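Local coordinates for protein ORF98 PTP-2 (PDB 6I28) that probably acts as a viral dual-specificity protein phosphatase, removing phosphate from tyrosine and from serine or threonine residues of proteins such as MAP kinases, at residues 27-31 with 52-58; 107-113 with 140-146; 152-156 with 164-168. All blocks are in the same frame, centred on the assembly; numbering follows the deposited sequence. Where two conformers were deposited one is given.

Contact 1 (27-31 with 52-58); sequences VIAMR and PIKRALY
Val27 and Ala56 meet directly between helices 27-36 and 51-57. Both CB atoms point toward the facing helix. Val27 CG1 lies anti to the carbonyl carbon (chi1 -64°), which puts CG2 between the backbone N and the carbonyl carbon, and from there Val27 CG2 touches Ala56 CB at 3.6 Å. The other branch, Val27 CG1, turns to Ile53 and stays 4.2 Å from Ile53 CG1. The two helix segments cross at -48°, with their axes 9.5 Å apart.

Met30 reaches in on the buried side of the contact as a fully extended chain. It crosses Ile53 and Leu57 at about a right angle. Its SD is 3.8 Å from Ile53 CG2, and its CE lies 4.1 Å from Leu57 CD1. The buried ends of Met30 and Ile53 also touch His103, on strand 100-103. The two helices therefore pack together against the central sheet.

Arg31 runs along the outer side. Its CB rests 3.9 Å from Leu57 CD2, and the chain extends straight from CG to NE. Arg31 NH1 then donates to Ala56 O at 2.9 Å. The oxygen is met in its carbonyl plane, but the N-H points off line (141°). Just beyond, Tyr58 leaves helical geometry with positive phi. The guanidinium thus sits at the C-terminal end of the helix, where its positive charge would be expected to suit the partial negative charge of the last carbonyls.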
loop_
_atom_site.group_PDB
_atom_site.type_symbol
_atom_site.label_atom_id
_atom_site.label_comp_id
_atom_site.label_asym_id
_atom_site.label_seq_id
_atom_site.Cartn_x
_atom_site.Cartn_y
_atom_site.Cartn_z
ATOM N N VAL A 27 18.889 5.357 -1.603
ATOM C CA VAL A 27 18.043 5.990 -0.607
ATOM C C VAL A 27 18.038 7.499 -0.789
ATOM O O VAL A 27 17.112 8.160 -0.318
ATOM C CB VAL A 27 18.494 5.617 0.814
ATOM C CG1 VAL A 27 18.329 4.129 1.045
ATOM C CG2 VAL A 27 19.928 6.002 1.032
ATOM N N ILE A 28 19.064 8.065 -1.430
ATOM C CA ILE A 28 19.140 9.521 -1.591
ATOM C C ILE A 28 18.067 10.003 -2.552
ATOM O O ILE A 28 17.364 10.991 -2.290
ATOM C CB ILE A 28 20.542 9.951 -2.072
ATOM C CG1 ILE A 28 21.594 9.549 -1.037
ATOM C CG2 ILE A 28 20.578 11.440 -2.302
ATOM C CD1 ILE A 28 21.505 10.290 0.275
ATOM N N ALA A 29 17.929 9.324 -3.688
ATOM C CA ALA A 29 16.804 9.593 -4.577
ATOM C C ALA A 29 15.467 9.459 -3.844
ATOM O O ALA A 29 14.585 10.304 -3.978
ATOM C CB ALA A 29 16.877 8.655 -5.778
ATOM N N MET A 30 15.292 8.391 -3.060
ATOM C CA MET A 30 14.056 8.191 -2.327
ATOM C C MET A 30 13.829 9.317 -1.332
ATOM O O MET A 30 12.728 9.851 -1.223
ATOM C CB MET A 30 14.115 6.857 -1.612
ATOM C CG MET A 30 12.865 6.510 -0.876
ATOM S SD MET A 30 13.084 5.043 0.129
ATOM C CE MET A 30 11.427 4.643 0.419
ATOM N N ARG A 31 14.865 9.682 -0.584
ATOM C CA ARG A 31 14.734 10.793 0.351
ATOM C C ARG A 31 14.355 12.076 -0.373
ATOM O O ARG A 31 13.478 12.812 0.087
ATOM C CB ARG A 31 16.043 10.936 1.132
ATOM C CG ARG A 31 16.064 12.088 2.124
ATOM C CD ARG A 31 17.451 12.225 2.770
ATOM N NE ARG A 31 17.655 13.508 3.430
ATOM C CZ ARG A 31 17.352 13.759 4.701
ATOM N NH1 ARG A 31 16.829 12.812 5.470
ATOM N NH2 ARG A 31 17.595 14.972 5.211
ATOM N N PRO A 52 18.622 0.755 6.918
ATOM C CA PRO A 52 19.236 1.831 6.119
ATOM C C PRO A 52 18.217 2.782 5.538
ATOM O O PRO A 52 18.482 3.992 5.434
ATOM C CB PRO A 52 19.963 1.070 5.004
ATOM C CG PRO A 52 20.213 -0.340 5.617
ATOM C CD PRO A 52 19.023 -0.597 6.483
ATOM N N ILE A 53 17.067 2.268 5.105
ATOM C CA ILE A 53 16.035 3.157 4.587
ATOM C C ILE A 53 15.506 4.036 5.709
ATOM O O ILE A 53 15.326 5.241 5.532
ATOM C CB ILE A 53 14.903 2.368 3.914
ATOM C CG1 ILE A 53 15.460 1.528 2.776
ATOM C CG2 ILE A 53 13.882 3.323 3.365
ATOM C CD1 ILE A 53 14.429 0.648 2.147
ATOM N N LYS A 54 15.219 3.433 6.874
ATOM C CA LYS A 54 14.765 4.214 8.024
ATOM C C LYS A 54 15.779 5.296 8.370
ATOM O O LYS A 54 15.416 6.442 8.627
ATOM C CB LYS A 54 14.551 3.311 9.242
ATOM C CG LYS A 54 13.285 2.514 9.174
ATOM C CD LYS A 54 12.744 2.035 10.536
ATOM C CE LYS A 54 11.313 1.430 10.354
ATOM N NZ LYS A 54 10.537 1.222 11.605
ATOM N N ARG A 55 17.061 4.936 8.402
ATOM C CA ARG A 55 18.087 5.896 8.773
ATOM C C ARG A 55 18.162 7.033 7.763
ATOM O O ARG A 55 18.247 8.207 8.136
ATOM C CB ARG A 55 19.441 5.193 8.893
ATOM C CG ARG A 55 20.522 6.072 9.554
ATOM C CD ARG A 55 21.752 5.249 10.067
ATOM N NE ARG A 55 21.312 3.981 10.646
ATOM C CZ ARG A 55 21.760 2.789 10.279
ATOM N NH1 ARG A 55 22.687 2.686 9.346
ATOM N NH2 ARG A 55 21.279 1.702 10.861
ATOM N N ALA A 56 18.100 6.714 6.472
ATOM C CA ALA A 56 18.308 7.758 5.476
ATOM C C ALA A 56 17.122 8.699 5.429
ATOM O O ALA A 56 17.302 9.911 5.278
ATOM C CB ALA A 56 18.557 7.144 4.101
ATOM N N LEU A 57 15.899 8.159 5.549
ATOM C CA LEU A 57 14.722 9.028 5.541
ATOM C C LEU A 57 14.588 9.822 6.838
ATOM O O LEU A 57 14.176 10.990 6.826
ATOM C CB LEU A 57 13.472 8.205 5.329
ATOM C CG LEU A 57 13.384 7.449 3.999
ATOM C CD1 LEU A 57 12.021 6.858 3.877
ATOM C CD2 LEU A 57 13.640 8.389 2.850
ATOM N N TYR A 58 14.912 9.196 7.962
ATOM C CA TYR A 58 14.976 9.847 9.263
ATOM C C TYR A 58 13.648 10.491 9.649
ATOM O O TYR A 58 13.596 11.618 10.132
ATOM C CB TYR A 58 16.099 10.880 9.343
ATOM C CG TYR A 58 16.690 10.916 10.714
ATOM C CD1 TYR A 58 17.602 9.958 11.118
ATOM C CD2 TYR A 58 16.329 11.902 11.633
ATOM C CE1 TYR A 58 18.141 9.985 12.375
ATOM C CE2 TYR A 58 16.874 11.932 12.894
ATOM C CZ TYR A 58 17.775 10.976 13.262
ATOM O OH TYR A 58 18.338 11.022 14.523
#

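Contact 2 (107-113 with 140-146); sequences GVSRSAT and VHPSEHF
Phe146 meets Ser109 at the edge of its ring, where Ser109 OG lies in the ring plane, 3.4 Å from Phe146 CD2. Over one ring face, offset toward the rim, lies NE2 of the neighbouring His145. The Arg110 guanidinium and Phe146 ring planes are 19° apart, but the touching is done by Arg110 CG, which comes obliquely to 4.0 Å from Phe146 CZ. Thr113 crosses the Phe146 side chain at about a right angle, with Thr113 OG1 3.2 Å from Phe146 CB. That hydroxyl also donates to Ser109 O, from above the carbonyl plane.

Two hydrogen bonds cross between the segments. One joins the backbones, His141 N to Val108 O at 2.8 Å. In the other, Ser143 N donates to the hydroxyl Ser109 OG at 3.0 Å, nearly straight (164°). Ser109 OG is placed for this by lying anti to its backbone N (chi1 -177°). Ala112 CB also packs on Val140 CG1 at 3.7 Å.

Gly107 to Ser111 belong to the HCxxGxxRS phosphate-binding loop of the phosphatase family. Asp71 hydrogen-bonds both Ser109 OG and Ser143 OG, while Arg110 NH1 makes a salt bridge with Asp47 and a hydrogen bond to Cys69 O. Ser109 OG is therefore gripped by a backbone N-H and a carboxylate, which should fix the loop and the start of helix 110-123 against 140-146.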
loop_
_atom_site.group_PDB
_atom_site.type_symbol
_atom_site.label_atom_id
_atom_site.label_comp_id
_atom_site.label_asym_id
_atom_site.label_seq_id
_atom_site.Cartn_x
_atom_site.Cartn_y
_atom_site.Cartn_z
ATOM N N GLY A 107 7.323 -1.797 -6.732
ATOM C CA GLY A 107 6.129 -0.990 -6.706
ATOM C C GLY A 107 4.992 -1.457 -7.597
ATOM O O GLY A 107 4.187 -0.613 -8.018
ATOM N N VAL A 108 4.892 -2.763 -7.871
ATOM C CA VAL A 108 3.812 -3.281 -8.722
ATOM C C VAL A 108 2.991 -4.375 -8.055
ATOM O O VAL A 108 1.898 -4.692 -8.570
ATOM C CB VAL A 108 4.349 -3.781 -10.080
ATOM C CG1 VAL A 108 5.005 -2.615 -10.908
ATOM C CG2 VAL A 108 5.310 -4.972 -9.912
ATOM N N SER A 109 3.443 -5.003 -6.966
ATOM C CA SER A 109 2.715 -6.128 -6.375
ATOM C C SER A 109 2.494 -5.955 -4.863
ATOM O O SER A 109 1.377 -5.631 -4.442
ATOM C CB SER A 109 3.458 -7.426 -6.689
ATOM O OG SER A 109 2.738 -8.549 -6.190
ATOM N N ARG A 110 3.533 -6.105 -4.031
ATOM C CA ARG A 110 3.320 -5.973 -2.590
ATOM C C ARG A 110 2.686 -4.628 -2.235
ATOM O O ARG A 110 1.605 -4.572 -1.638
ATOM C CB ARG A 110 4.642 -6.115 -1.825
ATOM C CG ARG A 110 4.923 -7.505 -1.274
ATOM C CD ARG A 110 6.299 -7.711 -0.724
ATOM N NE ARG A 110 7.304 -7.541 -1.752
ATOM C CZ ARG A 110 8.586 -7.840 -1.639
ATOM N NH1 ARG A 110 9.067 -8.369 -0.523
ATOM N NH2 ARG A 110 9.385 -7.620 -2.669
ATOM N N SER A 111 3.391 -3.522 -2.549
ATOM C CA SER A 111 2.912 -2.176 -2.195
ATOM C C SER A 111 1.577 -1.889 -2.868
ATOM O O SER A 111 0.640 -1.347 -2.233
ATOM C CB SER A 111 3.959 -1.127 -2.590
ATOM O OG SER A 111 4.292 -1.256 -3.976
ATOM N N ALA A 112 1.445 -2.309 -4.141
ATOM C CA ALA A 112 0.197 -2.069 -4.862
ATOM C C ALA A 112 -0.982 -2.791 -4.210
ATOM O O ALA A 112 -2.103 -2.270 -4.183
ATOM C CB ALA A 112 0.325 -2.512 -6.313
ATOM N N THR A 113 -0.738 -3.984 -3.666
ATOM C CA THR A 113 -1.774 -4.734 -2.974
ATOM C C THR A 113 -2.328 -3.965 -1.783
ATOM O O THR A 113 -3.540 -3.852 -1.593
ATOM C CB THR A 113 -1.218 -6.096 -2.584
ATOM O OG1 THR A 113 -1.061 -6.903 -3.778
ATOM C CG2 THR A 113 -2.158 -6.892 -1.631
ATOM N N VAL A 140 0.223 -1.480 -12.321
ATOM C CA VAL A 140 0.529 -2.423 -11.251
ATOM C C VAL A 140 0.058 -3.804 -11.686
ATOM O O VAL A 140 -0.730 -3.950 -12.635
ATOM C CB VAL A 140 -0.140 -1.992 -9.924
ATOM C CG1 VAL A 140 0.411 -0.677 -9.474
ATOM C CG2 VAL A 140 -1.669 -1.888 -10.156
ATOM N N HIS A 141 0.566 -4.824 -11.009
ATOM C CA HIS A 141 0.272 -6.209 -11.360
ATOM C C HIS A 141 0.449 -7.084 -10.120
ATOM O O HIS A 141 1.476 -7.761 -9.970
ATOM C CB HIS A 141 1.174 -6.697 -12.499
ATOM C CG HIS A 141 0.677 -7.946 -13.162
ATOM N ND1 HIS A 141 1.422 -9.104 -13.230
ATOM C CD2 HIS A 141 -0.501 -8.225 -13.766
ATOM C CE1 HIS A 141 0.735 -10.036 -13.868
ATOM N NE2 HIS A 141 -0.432 -9.527 -14.213
ATOM N N PRO A 142 -0.533 -7.105 -9.223
ATOM C CA PRO A 142 -0.409 -7.929 -8.019
ATOM C C PRO A 142 -0.313 -9.401 -8.371
ATOM O O PRO A 142 -1.011 -9.904 -9.262
ATOM C CB PRO A 142 -1.691 -7.611 -7.232
ATOM C CG PRO A 142 -2.121 -6.265 -7.736
ATOM C CD PRO A 142 -1.760 -6.290 -9.209
ATOM N N SER A 143 0.577 -10.091 -7.682
ATOM C CA SER A 143 0.655 -11.530 -7.868
ATOM C C SER A 143 -0.694 -12.189 -7.621
ATOM O O SER A 143 -1.511 -11.705 -6.837
ATOM C CB SER A 143 1.687 -12.128 -6.928
ATOM O OG SER A 143 2.918 -11.417 -7.021
ATOM N N GLU A 144 -0.887 -13.343 -8.255
ATOM C CA GLU A 144 -2.187 -14.002 -8.194
ATOM C C GLU A 144 -2.657 -14.208 -6.757
ATOM O O GLU A 144 -3.841 -14.013 -6.452
ATOM C CB GLU A 144 -2.149 -15.350 -8.922
ATOM C CG GLU A 144 -2.540 -15.257 -10.374
ATOM C CD GLU A 144 -2.653 -16.625 -11.046
ATOM O OE1 GLU A 144 -2.118 -16.774 -12.169
ATOM O OE2 GLU A 144 -3.279 -17.540 -10.454
ATOM N N HIS A 145 -1.758 -14.620 -5.856
ATOM C CA HIS A 145 -2.224 -14.884 -4.493
ATOM C C HIS A 145 -2.620 -13.602 -3.763
ATOM O O HIS A 145 -3.464 -13.638 -2.854
ATOM C CB HIS A 145 -1.183 -15.670 -3.685
ATOM C CG HIS A 145 0.041 -14.894 -3.325
ATOM N ND1 HIS A 145 1.042 -14.615 -4.240
ATOM C CD2 HIS A 145 0.457 -14.381 -2.145
ATOM C CE1 HIS A 145 2.011 -13.944 -3.640
ATOM N NE2 HIS A 145 1.671 -13.772 -2.373
ATOM N N PHE A 146 -2.034 -12.462 -4.125
ATOM C CA PHE A 146 -2.520 -11.200 -3.554
ATOM C C PHE A 146 -3.894 -10.840 -4.124
ATOM O O PHE A 146 -4.722 -10.253 -3.424
ATOM C CB PHE A 146 -1.555 -10.044 -3.794
ATOM C CG PHE A 146 -0.286 -10.150 -3.029
ATOM C CD1 PHE A 146 -0.272 -10.601 -1.718
ATOM C CD2 PHE A 146 0.897 -9.742 -3.590
ATOM C CE1 PHE A 146 0.932 -10.732 -1.054
ATOM C CE2 PHE A 146 2.103 -9.836 -2.882
ATOM C CZ PHE A 146 2.095 -10.309 -1.606
#

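Contact 3 (152-156 with 164-168); sequences GKCVY and VVRVE
The beta hairpin that ends the chain, strands 154-159 and 162-167, is joined here at its open end. Val155 and Arg166 form the hydrogen-bonded antiparallel pair. Val155 N donates to Arg166 O at 2.9 Å, and Arg166 N returns a bond to Val155 O at 2.8 Å. Both are almost straight and lie in the carbonyl plane of the acceptor. A third bond runs from Glu168 N to Lys153 O at 2.9 Å. Non-hydrogen-bonded pairs flank Val155 and Arg166: Cys154 with Val167, and Tyr156 with Val165.

These four side chains share one face of the two-stranded sheet. Tyr156 and Val165 lie side by side and point the same way. With Val165 CG1 at chi1 70°, CG2 lies anti to the backbone N and sits over the face of the Tyr156 ring. This is a CH-pi contact, 4.2 Å from Val165 CG2 to the Tyr156 ring centroid and 28° off the ring normal. The same methyl is 4.0 Å from Cys154 CB. Further along, Cys154 SG touches Val167 CG2 at 4.3 Å.

On this face the hairpin leans on helix 110-123, where Met120 touches both Cys154 and Val167. At the chain end Lys153 bends at chi2 and chi3, which brings its CE to 3.7 Å from Glu168 OXT. That terminal oxygen is hydrogen-bonded to Tyr117 of the same helix.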
loop_
_atom_site.group_PDB
_atom_site.type_symbol
_atom_site.label_atom_id
_atom_site.label_comp_id
_atom_site.label_asym_id
_atom_site.label_seq_id
_atom_site.Cartn_x
_atom_site.Cartn_y
_atom_site.Cartn_z
ATOM N N GLY A 152 -10.882 -12.057 -1.484
ATOM C CA GLY A 152 -11.392 -12.728 -0.306
ATOM C C GLY A 152 -11.871 -11.807 0.793
ATOM O O GLY A 152 -12.577 -12.278 1.699
ATOM N N LYS A 153 -11.522 -10.518 0.732
ATOM C CA LYS A 153 -12.037 -9.542 1.679
ATOM C C LYS A 153 -13.414 -9.018 1.287
ATOM O O LYS A 153 -14.014 -8.255 2.049
ATOM C CB LYS A 153 -11.090 -8.343 1.809
ATOM C CG LYS A 153 -9.657 -8.662 2.171
ATOM C CD LYS A 153 -9.479 -9.597 3.339
ATOM C CE LYS A 153 -9.933 -9.016 4.600
ATOM N NZ LYS A 153 -9.356 -9.859 5.706
ATOM N N CYS A 154 -13.915 -9.350 0.107
ATOM C CA CYS A 154 -15.187 -8.827 -0.352
ATOM C C CYS A 154 -16.284 -9.850 -0.113
ATOM O O CYS A 154 -16.126 -11.023 -0.447
ATOM C CB CYS A 154 -15.182 -8.456 -1.835
ATOM S SG CYS A 154 -13.822 -7.461 -2.380
ATOM N N VAL A 155 -17.372 -9.406 0.489
ATOM C CA VAL A 155 -18.564 -10.218 0.696
ATOM C C VAL A 155 -19.669 -9.652 -0.170
ATOM O O VAL A 155 -19.820 -8.432 -0.295
ATOM C CB VAL A 155 -18.951 -10.202 2.188
ATOM C CG1 VAL A 155 -20.217 -11.013 2.409
ATOM C CG2 VAL A 155 -17.796 -10.694 3.020
ATOM N N TYR A 156 -20.418 -10.537 -0.827
ATOM C CA TYR A 156 -21.546 -10.110 -1.614
ATOM C C TYR A 156 -22.784 -10.640 -0.932
ATOM O O TYR A 156 -22.913 -11.860 -0.760
ATOM C CB TYR A 156 -21.438 -10.642 -3.046
ATOM C CG TYR A 156 -20.187 -10.176 -3.731
ATOM C CD1 TYR A 156 -18.964 -10.849 -3.552
ATOM C CD2 TYR A 156 -20.214 -9.062 -4.564
ATOM C CE1 TYR A 156 -17.824 -10.419 -4.170
ATOM C CE2 TYR A 156 -19.039 -8.606 -5.175
ATOM C CZ TYR A 156 -17.847 -9.283 -4.961
ATOM O OH TYR A 156 -16.687 -8.854 -5.588
ATOM N N VAL A 164 -25.037 -6.528 -2.913
ATOM C CA VAL A 164 -24.297 -5.381 -2.386
ATOM C C VAL A 164 -22.956 -5.916 -1.935
ATOM O O VAL A 164 -22.902 -6.962 -1.284
ATOM C CB VAL A 164 -25.030 -4.743 -1.192
ATOM C CG1 VAL A 164 -24.114 -3.708 -0.443
ATOM C CG2 VAL A 164 -26.317 -4.093 -1.592
ATOM N N VAL A 165 -21.914 -5.265 -2.287
ATOM C CA VAL A 165 -20.576 -5.650 -1.847
ATOM C C VAL A 165 -20.241 -4.948 -0.538
ATOM O O VAL A 165 -20.547 -3.761 -0.338
ATOM C CB VAL A 165 -19.532 -5.333 -2.937
ATOM C CG1 VAL A 165 -19.334 -3.826 -3.082
ATOM C CG2 VAL A 165 -18.227 -6.021 -2.628
ATOM N N ARG A 166 -19.644 -5.699 0.384
ATOM C CA ARG A 166 -19.043 -5.127 1.584
ATOM C C ARG A 166 -17.575 -5.524 1.593
ATOM O O ARG A 166 -17.251 -6.703 1.423
ATOM C CB ARG A 166 -19.702 -5.613 2.881
ATOM C CG ARG A 166 -20.875 -4.716 3.347
ATOM C CD ARG A 166 -21.533 -5.221 4.626
ATOM N NE ARG A 166 -22.697 -6.071 4.327
ATOM C CZ ARG A 166 -23.829 -5.652 3.741
ATOM N NH1 ARG A 166 -23.986 -4.373 3.386
ATOM N NH2 ARG A 166 -24.812 -6.519 3.517
ATOM N N VAL A 167 -16.692 -4.566 1.817
ATOM C CA VAL A 167 -15.277 -4.870 1.934
ATOM C C VAL A 167 -14.910 -4.896 3.404
ATOM O O VAL A 167 -14.994 -3.865 4.094
ATOM C CB VAL A 167 -14.403 -3.850 1.183
ATOM C CG1 VAL A 167 -12.980 -4.217 1.288
ATOM C CG2 VAL A 167 -14.803 -3.875 -0.302
ATOM N N GLU A 168 -14.439 -6.050 3.845
ATOM C CA GLU A 168 -13.999 -6.268 5.208
ATOM C C GLU A 168 -12.519 -5.942 5.393
ATOM O O GLU A 168 -12.096 -5.870 6.522
ATOM C CB GLU A 168 -14.244 -7.727 5.613
ATOM C CG GLU A 168 -15.700 -8.166 5.482
ATOM C CD GLU A 168 -15.986 -9.619 5.963
ATOM O OE1 GLU A 168 -17.072 -9.867 6.533
ATOM O OE2 GLU A 168 -15.144 -10.503 5.743
ATOM O OXT GLU A 168 -11.722 -5.776 4.481
#

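The three contacts follow one another along the chain without touching. Contact 2 is the most central, its centre about 9 Å from that of the chain. It contains the second half of the phosphate-binding loop, and a bound calcium ion lies about 3 Å from the Arg110 side chain. The centres of contacts 1 and 2 are about 23 Å apart and their nearest atoms about 10 Å; the Ile53 side chain is about 12 Å from the ion. Contact 3 is on the opposite side of the chain's centre from contact 1, about 37 Å between centres. It is linked to contact 2 through helix 110-123 and helix 144-151, with nearest atoms about 7 Å apart.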